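Local coordinates for protein GCN5 like acetylase + bromodomain (PDB 4LDF) that probably acetylates histone H3 as a GCN5-type acetyltransferase, the chain here being its bromodomain, a module that in this family typically reads acetylated lysines, at residues Ser26-Ala31 with Ala99-Ala104. Residues are numbered along the deposited sequence; the frame is centred on the assembly and turned at random. Where two conformers were deposited one is given.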
loop_
_atom_site.group_PDB
_atom_site.type_symbol
_atom_site.label_atom_id
_atom_site.label_comp_id
_atom_site.label_asym_id
_atom_site.label_seq_id
_atom_site.Cartn_x
_atom_site.Cartn_y
_atom_site.Cartn_z
ATOM N N SER A 26 -3.395 4.848 -5.227
ATOM C CA SER A 26 -2.482 5.999 -5.344
ATOM C C SER A 26 -3.136 7.276 -5.858
ATOM O O SER A 26 -2.732 8.358 -5.439
ATOM C CB SER A 26 -1.264 5.654 -6.196
ATOM O OG SER A 26 -1.660 5.257 -7.497
ATOM N N ARG A 27 -4.140 7.157 -6.755
ATOM C CA ARG A 27 -4.855 8.304 -7.336
ATOM C C ARG A 27 -5.774 9.009 -6.341
ATOM O O ARG A 27 -6.147 10.163 -6.577
ATOM C CB ARG A 27 -5.590 7.927 -8.632
ATOM C CG ARG A 27 -4.627 7.470 -9.731
ATOM C CD ARG A 27 -5.362 6.969 -10.944
ATOM N NE ARG A 27 -4.624 7.265 -12.169
ATOM C CZ ARG A 27 -4.583 8.460 -12.749
ATOM N NH1 ARG A 27 -3.890 8.639 -13.861
ATOM N NH2 ARG A 27 -5.239 9.487 -12.221
ATOM N N HIS A 28 -6.113 8.347 -5.225
ATOM C CA HIS A 28 -6.899 8.991 -4.165
ATOM C C HIS A 28 -6.048 10.159 -3.643
ATOM O O HIS A 28 -4.872 9.965 -3.353
ATOM C CB HIS A 28 -7.189 8.021 -3.004
ATOM C CG HIS A 28 -8.247 8.520 -2.068
ATOM N ND1 HIS A 28 -8.031 9.609 -1.241
ATOM C CD2 HIS A 28 -9.479 8.020 -1.815
ATOM C CE1 HIS A 28 -9.141 9.757 -0.544
ATOM N NE2 HIS A 28 -10.034 8.812 -0.842
ATOM N N GLU A 29 -6.629 11.363 -3.548
ATOM C CA GLU A 29 -5.909 12.567 -3.084
ATOM C C GLU A 29 -5.113 12.388 -1.767
ATOM O O GLU A 29 -4.021 12.929 -1.667
ATOM C CB GLU A 29 -6.850 13.785 -3.013
ATOM C CG GLU A 29 -7.897 13.735 -1.909
ATOM C CD GLU A 29 -8.708 14.996 -1.668
ATOM O OE1 GLU A 29 -9.339 15.085 -0.594
ATOM O OE2 GLU A 29 -8.721 15.891 -2.543
ATOM N N ASN A 30 -5.646 11.602 -0.801
ATOM C CA ASN A 30 -5.042 11.324 0.515
ATOM C C ASN A 30 -4.048 10.166 0.549
ATOM O O ASN A 30 -3.535 9.826 1.617
ATOM C CB ASN A 30 -6.123 11.176 1.599
ATOM C CG ASN A 30 -6.903 12.450 1.793
ATOM O OD1 ASN A 30 -6.419 13.555 1.515
ATOM N ND2 ASN A 30 -8.139 12.334 2.226
ATOM N N ALA A 31 -3.749 9.597 -0.616
ATOM C CA ALA A 31 -2.781 8.513 -0.773
ATOM C C ALA A 31 -1.355 9.036 -0.872
ATOM O O ALA A 31 -0.403 8.246 -0.808
ATOM C CB ALA A 31 -3.120 7.697 -2.004
ATOM N N ALA A 99 -4.870 6.598 6.548
ATOM C CA ALA A 99 -4.685 5.145 6.565
ATOM C C ALA A 99 -5.995 4.377 6.708
ATOM O O ALA A 99 -6.177 3.390 5.997
ATOM C CB ALA A 99 -3.716 4.735 7.667
ATOM N N ASN A 100 -6.887 4.813 7.636
ATOM C CA ASN A 100 -8.204 4.224 7.923
ATOM C C ASN A 100 -9.158 4.449 6.734
ATOM O O ASN A 100 -9.811 3.510 6.272
ATOM C CB ASN A 100 -8.792 4.837 9.232
ATOM C CG ASN A 100 -8.142 4.331 10.508
ATOM O OD1 ASN A 100 -7.393 3.370 10.508
ATOM N ND2 ASN A 100 -8.447 4.937 11.635
ATOM N N GLN A 101 -9.182 5.689 6.217
ATOM C CA GLN A 101 -9.984 6.094 5.065
ATOM C C GLN A 101 -9.595 5.300 3.824
ATOM O O GLN A 101 -10.473 4.726 3.189
ATOM C CB GLN A 101 -9.840 7.606 4.807
ATOM C CG GLN A 101 -10.630 8.074 3.581
ATOM C CD GLN A 101 -10.323 9.481 3.174
ATOM O OE1 GLN A 101 -9.175 9.924 3.193
ATOM N NE2 GLN A 101 -11.346 10.193 2.728
ATOM N N LEU A 102 -8.281 5.194 3.527
ATOM C CA LEU A 102 -7.818 4.517 2.320
ATOM C C LEU A 102 -7.967 3.020 2.366
ATOM O O LEU A 102 -8.218 2.429 1.332
ATOM C CB LEU A 102 -6.391 4.920 1.926
ATOM C CG LEU A 102 -6.073 6.411 1.773
ATOM C CD1 LEU A 102 -4.620 6.656 1.953
ATOM C CD2 LEU A 102 -6.500 6.932 0.455
ATOM N N GLU A 103 -7.785 2.399 3.544
ATOM C CA GLU A 103 -7.931 0.948 3.690
ATOM C C GLU A 103 -9.379 0.554 3.438
ATOM O O GLU A 103 -9.625 -0.372 2.669
ATOM C CB GLU A 103 -7.451 0.488 5.075
ATOM C CG GLU A 103 -7.277 -1.016 5.176
ATOM C CD GLU A 103 -6.842 -1.515 6.537
ATOM O OE1 GLU A 103 -7.392 -2.537 7.003
ATOM O OE2 GLU A 103 -6.016 -0.835 7.176
ATOM N N ALA A 104 -10.336 1.314 4.015
ATOM C CA ALA A 104 -11.770 1.101 3.830
ATOM C C ALA A 104 -12.150 1.343 2.373
ATOM O O ALA A 104 -12.967 0.605 1.832
ATOM C CB ALA A 104 -12.562 2.039 4.735
#
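Gln101 extends from helix 93-110 to meet Asn30 in the loop that follows helix 14-27. Its CG stands anti to the backbone N (chi1 178°) and the chain stays extended, carrying the terminal amide across to the loop. There Asn30 ND2 donates to Gln101 OE1 over 2.8 Å, a nearly straight bond (168° at the hydrogen) that lies in both amide planes and falls on a lone pair of the carbonyl. Gln101 OE1 also comes within 3.7 Å of His28 CE1, approaching the imidazole obliquely, while the Gln101 amide and the ring are steeply inclined to each other. One turn of chain thus presents both the amide and the imidazole to this glutamine.

Leu102, the next residue along the helix, packs against the same turn, its two methyls divided between partners. Leu102 CD2 sits over one face of the His28 ring, 3.6 Å from the ring centroid and displaced toward the rim, in a CH-pi contact. Leu102 CD1 reaches the backbone instead, 3.4 Å from Asn30 O and 3.8 Å from Ala31 CA. The imidazole is held for this contact by Asn30 N, which donates in the ring plane to His28 ND1 at 3.1 Å; Ala31 N closes the turn on His28 O. Phe105 meets the His28 ring edge-to-face, and Phe34 and Phe82 also pack against Leu102. The contact joins the start of the ZA loop, just after helix 14-27 (αZ), to helix 93-110 (αC), tying loop to helix within the left-handed four-helix bundle of the bromodomain.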